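Local coordinates for L-lysine 6-oxidase (Marinomonas mediterranea, PDB 3WEU), which oxidises the side-chain amine of free L-lysine with a cysteine tryptophylquinone cofactor, releasing ammonium and antibacterial hydrogen peroxide, at residues 587-595 and 644-652. Sequence-based numbering, arbitrary orientation.
Sequences WDVLTGELD and FFTETERNH. With EDO (1,2-ethanediol), chain J.
E593 and H652 reach each other because the glutamate chain folds at its second torsion (chi2 -67°), bringing its carboxylate to the edge of the imidazole. H652 NE2 donates to E593 OE2 at 2.8 Å, within the ring plane but on the anti side of the carboxylate and tilted out of the carboxylate plane; the two planes stand 81° apart. Two waters also donate to OE2: one accepts from R650 N, the other donates a second bond to R650 O. Both tie E593 to the backbone of R650, two residues before H652, whose ring has R650 CB against one face. In E647 the first torsion (chi1 -78°) sets CG anti to the carbonyl carbon, 3.7 Å from V589 CG2, and the chain then runs on extended to its carboxylate, the two side chains crossing at about a right angle. At its end OE1 accepts a hydrogen bond from a water that in turn accepts one from G592 N, and forms a salt bridge with R614; R650 NE lies 3.7 Å from OE2, a long salt bridge. Strands 588-590 and 645-648 cross nearly perpendicularly, with 5.4 Å between their axes, so they do not pair as neighbours in a sheet; 588-590 pairs with strand 609-611 and 645-648 with 631-634. One direct backbone bond joins them at the crossing, E647 N to L590 O, 2.8 Å and almost straight, while a water links L590 N to F645 O. Next to the direct bond, G592 CA lies 3.5 Å from E647 O in a CA-H...O contact, and T646 OG1 donates to that same carbonyl. L590 CD1 meets F644 CE1 in an apolar contact. Three donors converging on E593 OE2 would favour a charged carboxylate, and R614 and R650 probably do the same for E647, so that one probably charged carboxylate lies beside the crossing and the other joins the loops beyond it.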
loop_
_atom_site.group_PDB
_atom_site.type_symbol
_atom_site.label_atom_id
_atom_site.label_comp_id
_atom_site.label_asym_id
_atom_site.label_seq_id
_atom_site.Cartn_x
_atom_site.Cartn_y
_atom_site.Cartn_z
ATOM N N TRP A 587 -9.094 -7.610 26.526
ATOM C CA TRP A 587 -9.244 -8.442 25.334
ATOM C C TRP A 587 -10.519 -9.204 25.280
ATOM O O TRP A 587 -11.209 -9.167 24.239
ATOM C CB TRP A 587 -8.028 -9.342 25.186
ATOM C CG TRP A 587 -7.827 -9.911 23.836
ATOM C CD1 TRP A 587 -7.730 -11.236 23.488
ATOM C CD2 TRP A 587 -7.632 -9.165 22.635
ATOM N NE1 TRP A 587 -7.507 -11.330 22.153
ATOM C CE2 TRP A 587 -7.441 -10.082 21.605
ATOM C CE3 TRP A 587 -7.648 -7.831 22.343
ATOM C CZ2 TRP A 587 -7.238 -9.693 20.296
ATOM C CZ3 TRP A 587 -7.467 -7.431 21.008
ATOM C CH2 TRP A 587 -7.274 -8.372 20.023
ATOM N N ASP A 588 -10.841 -9.943 26.354
ATOM C CA ASP A 588 -12.052 -10.751 26.403
ATOM C C ASP A 588 -12.927 -10.163 27.497
ATOM O O ASP A 588 -12.566 -10.221 28.663
ATOM C CB ASP A 588 -11.700 -12.182 26.691
ATOM C CG ASP A 588 -10.583 -12.678 25.800
ATOM O OD1 ASP A 588 -9.401 -12.602 26.179
ATOM O OD2 ASP A 588 -10.897 -13.072 24.672
ATOM N N VAL A 589 -14.028 -9.544 27.085
ATOM C CA VAL A 589 -14.881 -8.737 27.976
ATOM C C VAL A 589 -16.336 -9.043 27.771
ATOM O O VAL A 589 -16.727 -9.599 26.716
ATOM C CB VAL A 589 -14.645 -7.232 27.772
ATOM C CG1 VAL A 589 -13.236 -6.844 28.137
ATOM C CG2 VAL A 589 -15.014 -6.774 26.381
ATOM N N LEU A 590 -17.160 -8.676 28.766
ATOM C CA LEU A 590 -18.606 -8.964 28.732
ATOM C C LEU A 590 -19.356 -7.781 28.184
ATOM O O LEU A 590 -19.067 -6.610 28.560
ATOM C CB LEU A 590 -19.101 -9.298 30.155
ATOM C CG LEU A 590 -18.437 -10.479 30.871
ATOM C CD1 LEU A 590 -19.130 -10.658 32.225
ATOM C CD2 LEU A 590 -18.646 -11.721 30.011
ATOM N N THR A 591 -20.296 -8.045 27.268
ATOM C CA THR A 591 -21.152 -7.028 26.800
ATOM C C THR A 591 -22.040 -6.561 27.924
ATOM O O THR A 591 -22.519 -7.349 28.745
ATOM C CB THR A 591 -22.055 -7.500 25.644
ATOM O OG1 THR A 591 -22.676 -8.727 26.068
ATOM C CG2 THR A 591 -21.255 -7.740 24.430
ATOM N N GLY A 592 -22.325 -5.271 27.884
ATOM C CA GLY A 592 -23.004 -4.555 28.970
ATOM C C GLY A 592 -24.351 -3.836 28.696
ATOM O O GLY A 592 -24.922 -3.247 29.612
ATOM N N GLU A 593 -24.800 -3.747 27.436
ATOM C CA GLU A 593 -26.027 -2.960 27.136
ATOM C C GLU A 593 -27.227 -3.804 27.597
ATOM O O GLU A 593 -27.440 -4.875 27.095
ATOM C CB GLU A 593 -26.092 -2.673 25.635
ATOM C CG GLU A 593 -24.867 -1.864 25.140
ATOM C CD GLU A 593 -24.771 -0.455 25.650
ATOM O OE1 GLU A 593 -25.804 0.063 26.190
ATOM O OE2 GLU A 593 -23.666 0.132 25.549
ATOM N N LEU A 594 -28.000 -3.271 28.534
ATOM C CA LEU A 594 -29.120 -3.928 29.137
ATOM C C LEU A 594 -30.444 -3.355 28.634
ATOM O O LEU A 594 -31.464 -3.828 29.007
ATOM C CB LEU A 594 -29.053 -3.701 30.636
ATOM C CG LEU A 594 -27.840 -4.313 31.340
ATOM C CD1 LEU A 594 -27.920 -4.005 32.842
ATOM C CD2 LEU A 594 -27.866 -5.784 31.135
ATOM N N ASP A 595 -30.393 -2.378 27.735
ATOM C CA ASP A 595 -31.645 -1.822 27.150
ATOM C C ASP A 595 -31.659 -2.039 25.637
ATOM O O ASP A 595 -30.642 -2.276 25.009
ATOM C CB ASP A 595 -31.807 -0.367 27.548
ATOM C CG ASP A 595 -32.268 -0.237 29.032
ATOM O OD1 ASP A 595 -33.343 -0.803 29.370
ATOM O OD2 ASP A 595 -31.569 0.356 29.882
ATOM N N PHE A 644 -19.343 -7.292 39.064
ATOM C CA PHE A 644 -19.866 -7.698 37.780
ATOM C C PHE A 644 -19.373 -6.691 36.763
ATOM O O PHE A 644 -19.948 -5.593 36.644
ATOM C CB PHE A 644 -21.429 -7.752 37.836
ATOM C CG PHE A 644 -22.076 -8.052 36.491
ATOM C CD1 PHE A 644 -21.628 -9.087 35.697
ATOM C CD2 PHE A 644 -23.197 -7.339 36.070
ATOM C CE1 PHE A 644 -22.261 -9.374 34.447
ATOM C CE2 PHE A 644 -23.816 -7.628 34.836
ATOM C CZ PHE A 644 -23.358 -8.614 34.057
ATOM N N PHE A 645 -18.254 -6.994 36.073
ATOM C CA PHE A 645 -17.657 -6.031 35.186
ATOM C C PHE A 645 -18.114 -6.255 33.757
ATOM O O PHE A 645 -18.047 -7.389 33.216
ATOM C CB PHE A 645 -16.135 -6.187 35.172
ATOM C CG PHE A 645 -15.418 -5.612 36.343
ATOM C CD1 PHE A 645 -15.296 -6.289 37.532
ATOM C CD2 PHE A 645 -14.866 -4.353 36.249
ATOM C CE1 PHE A 645 -14.597 -5.716 38.609
ATOM C CE2 PHE A 645 -14.160 -3.795 37.293
ATOM C CZ PHE A 645 -13.997 -4.493 38.456
ATOM N N THR A 646 -18.563 -5.214 33.121
ATOM C CA THR A 646 -18.883 -5.256 31.743
ATOM C C THR A 646 -18.363 -4.022 31.031
ATOM O O THR A 646 -17.980 -2.991 31.642
ATOM C CB THR A 646 -20.437 -5.256 31.452
ATOM O OG1 THR A 646 -20.979 -3.978 31.738
ATOM C CG2 THR A 646 -21.194 -6.256 32.302
ATOM N N GLU A 647 -18.419 -4.087 29.696
ATOM C CA GLU A 647 -18.244 -2.895 28.869
ATOM C C GLU A 647 -19.302 -1.870 29.274
ATOM O O GLU A 647 -20.466 -2.217 29.541
ATOM C CB GLU A 647 -18.551 -3.201 27.375
ATOM C CG GLU A 647 -17.407 -3.917 26.685
ATOM C CD GLU A 647 -17.548 -4.004 25.197
ATOM O OE1 GLU A 647 -18.689 -4.084 24.737
ATOM O OE2 GLU A 647 -16.509 -3.963 24.533
ATOM N N THR A 648 -18.904 -0.612 29.264
ATOM C CA THR A 648 -19.820 0.540 29.372
ATOM C C THR A 648 -19.277 1.599 28.370
ATOM O O THR A 648 -18.040 1.664 28.133
ATOM C CB THR A 648 -19.819 1.142 30.821
ATOM O OG1 THR A 648 -18.509 1.602 31.193
ATOM C CG2 THR A 648 -20.285 0.094 31.885
ATOM N N GLU A 649 -20.175 2.441 27.861
ATOM C CA GLU A 649 -19.815 3.642 27.130
ATOM C C GLU A 649 -19.038 3.388 25.815
ATOM O O GLU A 649 -18.371 4.294 25.276
ATOM C CB GLU A 649 -19.063 4.625 28.012
ATOM C CG GLU A 649 -19.853 5.090 29.225
ATOM C CD GLU A 649 -19.154 6.222 29.950
ATOM O OE1 GLU A 649 -19.107 7.346 29.368
ATOM O OE2 GLU A 649 -18.642 5.984 31.091
ATOM N N ARG A 650 -19.244 2.218 25.218
ATOM C CA ARG A 650 -18.648 1.954 23.876
ATOM C C ARG A 650 -19.407 2.795 22.873
ATOM O O ARG A 650 -20.608 2.928 22.998
ATOM C CB ARG A 650 -18.785 0.469 23.496
ATOM C CG ARG A 650 -17.755 0.055 22.449
ATOM C CD ARG A 650 -17.883 -1.368 21.967
ATOM N NE ARG A 650 -16.593 -1.895 21.517
ATOM C CZ ARG A 650 -16.262 -2.249 20.265
ATOM N NH1 ARG A 650 -17.118 -2.241 19.264
ATOM N NH2 ARG A 650 -15.039 -2.655 20.037
ATOM N N ASN A 651 -18.745 3.363 21.870
ATOM C CA ASN A 651 -19.457 4.191 20.846
ATOM C C ASN A 651 -19.889 3.243 19.730
ATOM O O ASN A 651 -19.248 3.142 18.628
ATOM C CB ASN A 651 -18.585 5.313 20.357
ATOM C CG ASN A 651 -18.011 6.186 21.500
ATOM O OD1 ASN A 651 -18.338 6.056 22.631
ATOM N ND2 ASN A 651 -17.188 7.103 21.150
ATOM N N HIS A 652 -20.967 2.548 20.022
ATOM C CA HIS A 652 -21.404 1.461 19.160
ATOM C C HIS A 652 -21.767 1.987 17.774
ATOM O O HIS A 652 -21.611 1.265 16.759
ATOM C CB HIS A 652 -22.640 0.772 19.711
ATOM C CG HIS A 652 -22.422 0.110 21.020
ATOM N ND1 HIS A 652 -21.536 -0.927 21.192
ATOM C CD2 HIS A 652 -22.952 0.382 22.247
ATOM C CE1 HIS A 652 -21.565 -1.296 22.463
ATOM N NE2 HIS A 652 -22.418 -0.517 23.121
HETATM C C1 EDO J . -9.169 -12.923 18.612
HETATM O O1 EDO J . -9.554 -11.761 19.342
HETATM C C2 EDO J . -8.703 -13.936 19.664
HETATM O O2 EDO J . -7.342 -13.657 20.061
HETATM O O HOH W 1 -16.005 -7.581 31.258
HETATM O O HOH W 2 -21.232 -3.552 25.420
HETATM O O HOH W 3 -20.880 -0.478 26.088
HETATM O O HOH W 4 -22.428 2.611 25.064
#